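Local atomic coordinates of nicotinate phosphoribosyltransferase (Porphyromonas gingivalis, PDB entry 2IM5), a protein that probably catalyses the ATP-dependent synthesis of nicotinate ribonucleotide from nicotinate and phosphoribosyl diphosphate, a step on the route to NAD. Residues 26-34 / 107-117; 211-219 / 228-236. All coordinates share one frame; numbering follows the deposited sequence.

Contact 1 pairs two strands and contact 2 packs two helices, in different family regions of one chain. Contact 1 joins neighbouring strands of the antiparallel sheet in the N-terminal family region, with the short helix 113-116 packed beside them; it is partly buried, with charged side chains on one side and apolar ones on the other. Contact 2 is buried and joins helices 213-223 and 228-240 in the region related to TIM barrels. Backbone bonds dominate the first, aromatic rings the second. Their centres lie about 16 Å apart, yet they touch: Leu113 packs on Phe218, and Thr117 OG1 lies 2.8 Å from Glu214 OE1, a probable hydrogen bond. Helix 213-223 thus belongs to contact 2 while packing against the apolar side of contact 1.

Contact 1. Residues 26-34 / 107-117; sequences PRAYGEFRF and IRAQGLLYRVT
Phe32 and Ala109 form a hydrogen-bonded pair in an antiparallel sheet, where strand 29-36 runs between strands 105-110 and 347-355. Phe32 N reaches Ala109 O at 2.9 Å, one rung of a ladder that runs from Phe34 to Gly30. The Phe32 side chain then leads off the strand to the short helix that follows its partner. CB lies 4.0 Å from Ala109 O. With CG anti to the carbonyl carbon (chi1 -78°), the ring points its edge at helix 113-116: CD2 meets Val116 CG2 at 3.9 Å, CE2 meets Leu113 CD1 at 3.8 Å, and CZ comes to 3.8 Å from Thr117 CA.

On the other face of this strand pair, Glu31, Arg33 and Arg108 are charged. Arg33 grips Glu31 side-on, NE and NH2 both donating to OE1, and NE makes the shorter bond at 2.6 Å. This grip probably offsets part of the charge that Arg33 presents to Arg108, whose guanidinium stacks on it with planes 25° apart. Arg108 also has a salt bridge to Asp106, while Trp352 on the next strand makes a cation-pi contact with Arg33. Within the stack, Arg108 NH1 sits over the centre of the Arg33 guanidinium, 3.1 Å from CZ.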
loop_
_atom_site.group_PDB
_atom_site.type_symbol
_atom_site.label_atom_id
_atom_site.label_comp_id
_atom_site.label_asym_id
_atom_site.label_seq_id
_atom_site.Cartn_x
_atom_site.Cartn_y
_atom_site.Cartn_z
ATOM N N PRO A 26 -9.894 4.499 17.857
ATOM C CA PRO A 26 -8.863 4.092 18.812
ATOM C C PRO A 26 -9.155 2.828 19.628
ATOM O O PRO A 26 -8.261 2.293 20.281
ATOM C CB PRO A 26 -8.700 5.337 19.686
ATOM C CG PRO A 26 -10.102 5.866 19.764
ATOM C CD PRO A 26 -10.555 5.744 18.298
ATOM N N ARG A 27 -10.395 2.349 19.592
ATOM C CA ARG A 27 -10.760 1.148 20.339
ATOM C C ARG A 27 -10.885 -0.074 19.434
ATOM O O ARG A 27 -11.080 -1.189 19.911
ATOM C CB ARG A 27 -12.089 1.350 21.070
ATOM C CG ARG A 27 -12.078 2.429 22.136
ATOM C CD ARG A 27 -13.407 2.446 22.878
ATOM N NE ARG A 27 -13.296 3.142 24.158
ATOM C CZ ARG A 27 -13.341 4.460 24.298
ATOM N NH1 ARG A 27 -13.503 5.230 23.231
ATOM N NH2 ARG A 27 -13.205 5.007 25.500
ATOM N N ALA A 28 -10.771 0.141 18.130
ATOM C CA ALA A 28 -10.910 -0.952 17.183
ATOM C C ALA A 28 -9.787 -1.975 17.261
ATOM O O ALA A 28 -8.652 -1.648 17.606
ATOM C CB ALA A 28 -11.012 -0.399 15.764
ATOM N N TYR A 29 -10.127 -3.217 16.938
ATOM C CA TYR A 29 -9.177 -4.319 16.910
ATOM C C TYR A 29 -9.165 -4.875 15.498
ATOM O O TYR A 29 -10.131 -4.742 14.746
ATOM C CB TYR A 29 -9.593 -5.431 17.876
ATOM C CG TYR A 29 -9.206 -5.172 19.310
ATOM C CD1 TYR A 29 -8.045 -5.722 19.844
ATOM C CD2 TYR A 29 -9.992 -4.358 20.127
ATOM C CE1 TYR A 29 -7.671 -5.469 21.159
ATOM C CE2 TYR A 29 -9.628 -4.098 21.442
ATOM C CZ TYR A 29 -8.468 -4.655 21.949
ATOM O OH TYR A 29 -8.098 -4.394 23.242
ATOM N N GLY A 30 -8.060 -5.500 15.133
ATOM C CA GLY A 30 -7.976 -6.085 13.811
ATOM C C GLY A 30 -7.002 -7.239 13.803
ATOM O O GLY A 30 -6.147 -7.343 14.688
ATOM N N GLU A 31 -7.158 -8.129 12.831
ATOM C CA GLU A 31 -6.242 -9.245 12.671
ATOM C C GLU A 31 -5.766 -9.266 11.229
ATOM O O GLU A 31 -6.576 -9.367 10.299
ATOM C CB GLU A 31 -6.889 -10.601 12.967
ATOM C CG GLU A 31 -5.873 -11.739 12.751
ATOM C CD GLU A 31 -6.463 -13.143 12.885
ATOM O OE1 GLU A 31 -7.342 -13.518 12.073
ATOM O OE2 GLU A 31 -6.037 -13.871 13.806
ATOM N N PHE A 32 -4.454 -9.161 11.049
ATOM C CA PHE A 32 -3.857 -9.202 9.728
ATOM C C PHE A 32 -3.324 -10.616 9.511
ATOM O O PHE A 32 -2.755 -11.224 10.425
ATOM C CB PHE A 32 -2.710 -8.191 9.631
ATOM C CG PHE A 32 -3.167 -6.769 9.432
ATOM C CD1 PHE A 32 -3.184 -6.199 8.156
ATOM C CD2 PHE A 32 -3.606 -6.007 10.510
ATOM C CE1 PHE A 32 -3.633 -4.893 7.961
ATOM C CE2 PHE A 32 -4.059 -4.701 10.325
ATOM C CZ PHE A 32 -4.071 -4.143 9.045
ATOM N N ARG A 33 -3.515 -11.141 8.310
ATOM C CA ARG A 33 -3.030 -12.476 8.001
ATOM C C ARG A 33 -2.110 -12.487 6.792
ATOM O O ARG A 33 -2.430 -11.933 5.746
ATOM C CB ARG A 33 -4.195 -13.437 7.758
ATOM C CG ARG A 33 -5.016 -13.703 9.004
ATOM C CD ARG A 33 -6.037 -14.798 8.769
ATOM N NE ARG A 33 -6.896 -14.972 9.933
ATOM C CZ ARG A 33 -7.854 -15.885 10.029
ATOM N NH1 ARG A 33 -8.079 -16.725 9.025
ATOM N NH2 ARG A 33 -8.598 -15.943 11.124
ATOM N N PHE A 34 -0.955 -13.115 6.964
ATOM C CA PHE A 34 0.028 -13.250 5.901
ATOM C C PHE A 34 -0.482 -14.315 4.939
ATOM O O PHE A 34 -1.030 -15.324 5.366
ATOM C CB PHE A 34 1.363 -13.701 6.495
ATOM C CG PHE A 34 2.365 -14.150 5.470
ATOM C CD1 PHE A 34 3.188 -13.229 4.829
ATOM C CD2 PHE A 34 2.488 -15.500 5.145
ATOM C CE1 PHE A 34 4.121 -13.644 3.878
ATOM C CE2 PHE A 34 3.414 -15.924 4.197
ATOM C CZ PHE A 34 4.234 -14.990 3.563
ATOM N N ILE A 107 1.390 -16.204 9.358
ATOM C CA ILE A 107 1.708 -15.110 10.266
ATOM C C ILE A 107 0.480 -14.250 10.537
ATOM O O ILE A 107 -0.225 -13.832 9.612
ATOM C CB ILE A 107 2.811 -14.209 9.697
ATOM C CG1 ILE A 107 4.043 -15.046 9.358
ATOM C CG2 ILE A 107 3.182 -13.141 10.719
ATOM C CD1 ILE A 107 5.101 -14.279 8.632
ATOM N N ARG A 108 0.225 -13.984 11.809
ATOM C CA ARG A 108 -0.923 -13.175 12.183
ATOM C C ARG A 108 -0.566 -12.127 13.220
ATOM O O ARG A 108 0.086 -12.426 14.222
ATOM C CB ARG A 108 -2.040 -14.068 12.722
ATOM C CG ARG A 108 -2.304 -15.249 11.814
ATOM C CD ARG A 108 -3.575 -15.980 12.148
ATOM N NE ARG A 108 -3.769 -17.071 11.201
ATOM C CZ ARG A 108 -4.893 -17.764 11.065
ATOM N NH1 ARG A 108 -5.949 -17.484 11.820
ATOM N NH2 ARG A 108 -4.959 -18.741 10.169
ATOM N N ALA A 109 -0.984 -10.893 12.947
ATOM C CA ALA A 109 -0.764 -9.773 13.847
ATOM C C ALA A 109 -2.159 -9.370 14.305
ATOM O O ALA A 109 -2.996 -8.970 13.495
ATOM C CB ALA A 109 -0.092 -8.624 13.113
ATOM N N GLN A 110 -2.418 -9.498 15.598
ATOM C CA GLN A 110 -3.725 -9.155 16.132
ATOM C C GLN A 110 -3.592 -8.243 17.341
ATOM O O GLN A 110 -2.705 -8.421 18.165
ATOM C CB GLN A 110 -4.488 -10.423 16.517
ATOM C CG GLN A 110 -5.914 -10.156 16.919
ATOM C CD GLN A 110 -6.674 -11.416 17.282
ATOM O OE1 GLN A 110 -6.800 -12.344 16.471
ATOM N NE2 GLN A 110 -7.195 -11.456 18.505
ATOM N N GLY A 111 -4.484 -7.265 17.428
ATOM C CA GLY A 111 -4.469 -6.313 18.522
ATOM C C GLY A 111 -5.198 -5.039 18.108
ATOM O O GLY A 111 -5.997 -5.049 17.176
ATOM N N LEU A 112 -4.941 -3.939 18.803
ATOM C CA LEU A 112 -5.586 -2.677 18.464
ATOM C C LEU A 112 -5.196 -2.336 17.031
ATOM O O LEU A 112 -4.020 -2.381 16.664
ATOM C CB LEU A 112 -5.137 -1.586 19.433
ATOM C CG LEU A 112 -5.666 -1.800 20.864
ATOM C CD1 LEU A 112 -4.754 -1.134 21.866
ATOM C CD2 LEU A 112 -7.099 -1.256 20.979
ATOM N N LEU A 113 -6.189 -2.009 16.217
ATOM C CA LEU A 113 -5.958 -1.710 14.812
ATOM C C LEU A 113 -4.936 -0.603 14.525
ATOM O O LEU A 113 -4.087 -0.766 13.637
ATOM C CB LEU A 113 -7.297 -1.405 14.132
ATOM C CG LEU A 113 -7.354 -1.215 12.606
ATOM C CD1 LEU A 113 -6.545 -2.284 11.888
ATOM C CD2 LEU A 113 -8.814 -1.288 12.153
ATOM N N TYR A 114 -4.989 0.506 15.264
ATOM C CA TYR A 114 -4.039 1.580 15.015
ATOM C C TYR A 114 -2.611 1.109 15.276
ATOM O O TYR A 114 -1.661 1.649 14.713
ATOM C CB TYR A 114 -4.374 2.831 15.850
ATOM C CG TYR A 114 -4.108 2.728 17.331
ATOM C CD1 TYR A 114 -2.840 3.006 17.859
ATOM C CD2 TYR A 114 -5.119 2.345 18.209
ATOM C CE1 TYR A 114 -2.587 2.897 19.232
ATOM C CE2 TYR A 114 -4.881 2.236 19.579
ATOM C CZ TYR A 114 -3.614 2.512 20.083
ATOM O OH TYR A 114 -3.394 2.405 21.431
ATOM N N ARG A 115 -2.462 0.088 16.115
ATOM C CA ARG A 115 -1.143 -0.452 16.408
ATOM C C ARG A 115 -0.703 -1.508 15.393
ATOM O O ARG A 115 0.330 -1.353 14.745
ATOM C CB ARG A 115 -1.105 -1.095 17.795
ATOM C CG ARG A 115 -1.205 -0.139 18.975
ATOM C CD ARG A 115 -0.935 -0.904 20.264
ATOM N NE ARG A 115 0.417 -1.455 20.255
ATOM C CZ ARG A 115 1.507 -0.766 20.582
ATOM N NH1 ARG A 115 1.412 0.500 20.963
ATOM N NH2 ARG A 115 2.701 -1.331 20.481
ATOM N N VAL A 116 -1.487 -2.578 15.248
ATOM C CA VAL A 116 -1.108 -3.670 14.350
ATOM C C VAL A 116 -1.053 -3.374 12.857
ATOM O O VAL A 116 -0.416 -4.106 12.105
ATOM C CB VAL A 116 -1.981 -4.931 14.583
ATOM C CG1 VAL A 116 -1.891 -5.344 16.052
ATOM C CG2 VAL A 116 -3.418 -4.679 14.181
ATOM N N THR A 117 -1.701 -2.308 12.410
ATOM C CA THR A 117 -1.643 -1.998 10.993
ATOM C C THR A 117 -0.188 -1.676 10.603
ATOM O O THR A 117 0.220 -1.885 9.467
ATOM C CB THR A 117 -2.554 -0.802 10.633
ATOM O OG1 THR A 117 -2.569 -0.638 9.209
ATOM C CG2 THR A 117 -2.053 0.485 11.284
HETATM O O HOH W 1 -7.624 0.800 16.712
HETATM O O HOH W 2 -0.799 -16.217 7.790
#

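Contact 2. Residues 211-219 / 228-236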
loop_
_atom_site.group_PDB
_atom_site.type_symbol
_atom_site.label_atom_id
_atom_site.label_comp_id
_atom_site.label_asym_id
_atom_site.label_seq_id
_atom_site.Cartn_x
_atom_site.Cartn_y
_atom_site.Cartn_z
ATOM N N HIS A 211 -4.571 6.362 0.542
ATOM C CA HIS A 211 -5.147 5.559 1.615
ATOM C C HIS A 211 -5.170 4.142 1.028
ATOM O O HIS A 211 -5.205 3.968 -0.191
ATOM C CB HIS A 211 -6.562 6.038 1.961
ATOM C CG HIS A 211 -7.601 5.632 0.962
ATOM N ND1 HIS A 211 -8.006 4.321 0.799
ATOM C CD2 HIS A 211 -8.304 6.355 0.060
ATOM C CE1 HIS A 211 -8.909 4.256 -0.162
ATOM N NE2 HIS A 211 -9.108 5.475 -0.627
ATOM N N PRO A 212 -5.141 3.113 1.881
ATOM C CA PRO A 212 -5.151 1.731 1.394
ATOM C C PRO A 212 -6.538 1.097 1.367
ATOM O O PRO A 212 -7.521 1.699 1.822
ATOM C CB PRO A 212 -4.246 1.037 2.388
ATOM C CG PRO A 212 -4.725 1.681 3.687
ATOM C CD PRO A 212 -4.855 3.158 3.325
ATOM N N HIS A 213 -6.596 -0.130 0.845
ATOM C CA HIS A 213 -7.836 -0.886 0.770
ATOM C C HIS A 213 -8.357 -1.205 2.167
ATOM O O HIS A 213 -9.567 -1.221 2.376
ATOM C CB HIS A 213 -7.628 -2.209 0.026
ATOM C CG HIS A 213 -7.409 -2.060 -1.446
ATOM N ND1 HIS A 213 -8.395 -1.634 -2.310
ATOM C CD2 HIS A 213 -6.312 -2.277 -2.209
ATOM C CE1 HIS A 213 -7.917 -1.596 -3.540
ATOM N NE2 HIS A 213 -6.655 -1.980 -3.507
ATOM N N GLU A 214 -7.451 -1.460 3.116
ATOM C CA GLU A 214 -7.868 -1.814 4.477
ATOM C C GLU A 214 -8.782 -0.762 5.103
ATOM O O GLU A 214 -9.681 -1.099 5.875
ATOM C CB GLU A 214 -6.654 -2.060 5.393
ATOM C CG GLU A 214 -5.760 -0.857 5.620
ATOM C CD GLU A 214 -4.679 -1.106 6.673
ATOM O OE1 GLU A 214 -4.997 -1.104 7.885
ATOM O OE2 GLU A 214 -3.509 -1.306 6.287
ATOM N N TRP A 215 -8.555 0.504 4.761
ATOM C CA TRP A 215 -9.367 1.597 5.293
ATOM C C TRP A 215 -10.809 1.418 4.847
ATOM O O TRP A 215 -11.724 1.499 5.658
ATOM C CB TRP A 215 -8.823 2.946 4.810
ATOM C CG TRP A 215 -9.629 4.142 5.239
ATOM C CD1 TRP A 215 -10.322 4.996 4.423
ATOM C CD2 TRP A 215 -9.805 4.637 6.581
ATOM N NE1 TRP A 215 -10.911 5.989 5.170
ATOM C CE2 TRP A 215 -10.612 5.794 6.494
ATOM C CE3 TRP A 215 -9.361 4.215 7.841
ATOM C CZ2 TRP A 215 -10.983 6.536 7.622
ATOM C CZ3 TRP A 215 -9.732 4.952 8.968
ATOM C CH2 TRP A 215 -10.536 6.102 8.848
ATOM N N ILE A 216 -11.009 1.148 3.560
ATOM C CA ILE A 216 -12.356 0.944 3.027
ATOM C C ILE A 216 -12.941 -0.360 3.570
ATOM O O ILE A 216 -14.101 -0.424 3.950
ATOM C CB ILE A 216 -12.355 0.842 1.487
ATOM C CG1 ILE A 216 -11.594 2.010 0.866
ATOM C CG2 ILE A 216 -13.778 0.809 0.975
ATOM C CD1 ILE A 216 -12.169 3.338 1.166
ATOM N N GLN A 217 -12.124 -1.407 3.579
ATOM C CA GLN A 217 -12.549 -2.719 4.059
ATOM C C GLN A 217 -13.005 -2.677 5.520
ATOM O O GLN A 217 -13.955 -3.349 5.902
ATOM C CB GLN A 217 -11.397 -3.699 3.913
ATOM C CG GLN A 217 -11.083 -4.066 2.485
ATOM C CD GLN A 217 -9.909 -5.025 2.402
ATOM O OE1 GLN A 217 -8.756 -4.622 2.550
ATOM N NE2 GLN A 217 -10.200 -6.305 2.195
ATOM N N PHE A 218 -12.305 -1.897 6.338
ATOM C CA PHE A 218 -12.675 -1.768 7.741
ATOM C C PHE A 218 -14.094 -1.205 7.787
ATOM O O PHE A 218 -14.949 -1.718 8.508
ATOM C CB PHE A 218 -11.713 -0.825 8.464
ATOM C CG PHE A 218 -12.132 -0.487 9.864
ATOM C CD1 PHE A 218 -12.034 -1.434 10.882
ATOM C CD2 PHE A 218 -12.643 0.777 10.168
ATOM C CE1 PHE A 218 -12.439 -1.128 12.184
ATOM C CE2 PHE A 218 -13.050 1.090 11.468
ATOM C CZ PHE A 218 -12.948 0.141 12.476
ATOM N N HIS A 219 -14.340 -0.162 6.991
ATOM C CA HIS A 219 -15.652 0.475 6.955
ATOM C C HIS A 219 -16.721 -0.478 6.430
ATOM O O HIS A 219 -17.867 -0.442 6.876
ATOM C CB HIS A 219 -15.592 1.751 6.104
ATOM C CG HIS A 219 -14.877 2.885 6.776
ATOM N ND1 HIS A 219 -15.537 3.866 7.484
ATOM C CD2 HIS A 219 -13.556 3.165 6.890
ATOM C CE1 HIS A 219 -14.654 4.702 8.004
ATOM N NE2 HIS A 219 -13.445 4.298 7.659
ATOM N N ALA A 228 -20.024 1.620 2.706
ATOM C CA ALA A 228 -18.569 1.523 2.902
ATOM C C ALA A 228 -17.755 2.637 2.245
ATOM O O ALA A 228 -17.075 3.404 2.942
ATOM C CB ALA A 228 -18.063 0.168 2.425
ATOM N N ASN A 229 -17.823 2.725 0.915
ATOM C CA ASN A 229 -17.069 3.736 0.180
ATOM C C ASN A 229 -17.389 5.148 0.652
ATOM O O ASN A 229 -16.487 5.946 0.902
ATOM C CB ASN A 229 -17.345 3.627 -1.332
ATOM C CG ASN A 229 -16.562 2.503 -2.001
ATOM O OD1 ASN A 229 -17.128 1.696 -2.758
ATOM N ND2 ASN A 229 -15.264 2.443 -1.739
ATOM N N TYR A 230 -18.676 5.454 0.785
ATOM C CA TYR A 230 -19.095 6.793 1.203
ATOM C C TYR A 230 -18.574 7.205 2.583
ATOM O O TYR A 230 -17.967 8.265 2.734
ATOM C CB TYR A 230 -20.621 6.906 1.192
ATOM C CG TYR A 230 -21.103 8.301 1.508
ATOM C CD1 TYR A 230 -21.177 9.282 0.514
ATOM C CD2 TYR A 230 -21.434 8.659 2.815
ATOM C CE1 TYR A 230 -21.573 10.585 0.819
ATOM C CE2 TYR A 230 -21.825 9.952 3.133
ATOM C CZ TYR A 230 -21.894 10.910 2.133
ATOM O OH TYR A 230 -22.290 12.186 2.459
ATOM N N VAL A 231 -18.820 6.375 3.594
ATOM C CA VAL A 231 -18.364 6.694 4.947
ATOM C C VAL A 231 -16.834 6.700 5.053
ATOM O O VAL A 231 -16.260 7.480 5.821
ATOM C CB VAL A 231 -18.942 5.711 5.970
ATOM C CG1 VAL A 231 -18.562 6.145 7.383
ATOM C CG2 VAL A 231 -20.454 5.667 5.837
ATOM N N ALA A 232 -16.173 5.833 4.292
ATOM C CA ALA A 232 -14.715 5.799 4.310
ATOM C C ALA A 232 -14.168 7.149 3.815
ATOM O O ALA A 232 -13.241 7.703 4.403
ATOM C CB ALA A 232 -14.198 4.663 3.427
ATOM N N MET A 233 -14.753 7.677 2.742
ATOM C CA MET A 233 -14.316 8.966 2.205
ATOM C C MET A 233 -14.634 10.113 3.184
ATOM O O MET A 233 -13.804 10.995 3.395
ATOM C CB MET A 233 -14.970 9.245 0.838
ATOM C CG MET A 233 -14.412 8.412 -0.328
ATOM S SD MET A 233 -15.095 8.875 -1.958
ATOM C CE MET A 233 -13.749 9.426 -2.707
ATOM N N GLU A 234 -15.831 10.101 3.773
ATOM C CA GLU A 234 -16.210 11.145 4.724
ATOM C C GLU A 234 -15.276 11.136 5.932
ATOM O O GLU A 234 -14.879 12.195 6.418
ATOM C CB GLU A 234 -17.658 10.962 5.196
ATOM C CG GLU A 234 -18.701 11.367 4.168
ATOM C CD GLU A 234 -18.843 12.881 4.051
ATOM O OE1 GLU A 234 -19.520 13.485 4.911
ATOM O OE2 GLU A 234 -18.272 13.470 3.111
ATOM N N ASP A 235 -14.925 9.944 6.412
ATOM C CA ASP A 235 -14.026 9.844 7.554
ATOM C C ASP A 235 -12.619 10.298 7.181
ATOM O O ASP A 235 -11.932 10.927 7.984
ATOM C CB ASP A 235 -14.001 8.407 8.101
ATOM C CG ASP A 235 -15.291 8.043 8.834
ATOM O OD1 ASP A 235 -16.099 8.960 9.100
ATOM O OD2 ASP A 235 -15.502 6.854 9.158
ATOM N N TRP A 236 -12.189 9.991 5.958
ATOM C CA TRP A 236 -10.860 10.400 5.517
ATOM C C TRP A 236 -10.784 11.930 5.470
ATOM O O TRP A 236 -9.763 12.536 5.825
ATOM C CB TRP A 236 -10.558 9.808 4.138
ATOM C CG TRP A 236 -9.123 9.947 3.718
ATOM C CD1 TRP A 236 -8.618 10.836 2.821
ATOM C CD2 TRP A 236 -8.014 9.153 4.165
ATOM N NE1 TRP A 236 -7.260 10.648 2.674
ATOM C CE2 TRP A 236 -6.864 9.620 3.487
ATOM C CE3 TRP A 236 -7.880 8.092 5.072
ATOM C CZ2 TRP A 236 -5.599 9.063 3.683
ATOM C CZ3 TRP A 236 -6.617 7.535 5.267
ATOM C CH2 TRP A 236 -5.494 8.021 4.576
#
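Trp215 and Trp236 meet where helices 213-223 and 228-240 pack in the barrel-like region of the enzyme. The helices lie between strands 206-207 and 246-248 in the chain, in a region whose parallel strands and family are consistent with a TIM-barrel relative. The segment axes approach to 8.4 Å, with N-to-C directions 119° apart.

Aromatic contacts come first, with His211, Trp215 and Trp236 forming a cluster. The edge of Trp236 is turned to the face of Trp215 in a T-shaped arrangement, planes 64° apart, and Trp236 CE3 lies 3.8 Å from Trp215 CE2. The His219 ring lies near the rim of the opposite face of Trp215. His211 approaches the six-membered ring of Trp236 from above: its CB makes a CH-pi contact 3.5 Å from the centroid, and its own ring is directed edge-on to the same face.

Side-chain packing follows, with Ala228 and Ala232 at the closest backbone approaches. His219 is a knob in a hole formed by Ala228, Val231, Ala232 and Asp235, and Ala232 CA stands 3.7 Å from its ring centroid, almost on the normal. Nearby, Ile216 CD1 presses on Ala232 CB at 3.3 Å, tighter than usual van der Waals contact.

Polar bonds are fewer. His211 ND1 donates to Pro212 O, which helps orient the imidazole; His213, next to Pro212 and predicted to be the phosphohistidine, is unmodified here. Trp236 NE1 is taken by Leu244 O. A chi1 of 177° turns the Trp215 indole away from its own backbone N and across to the second helix, where NE1 donates to Ala232 O at 3.0 Å. That oxygen already accepts the helical bond from Trp236 N, and the two donors reach it from opposite faces of its carbonyl plane.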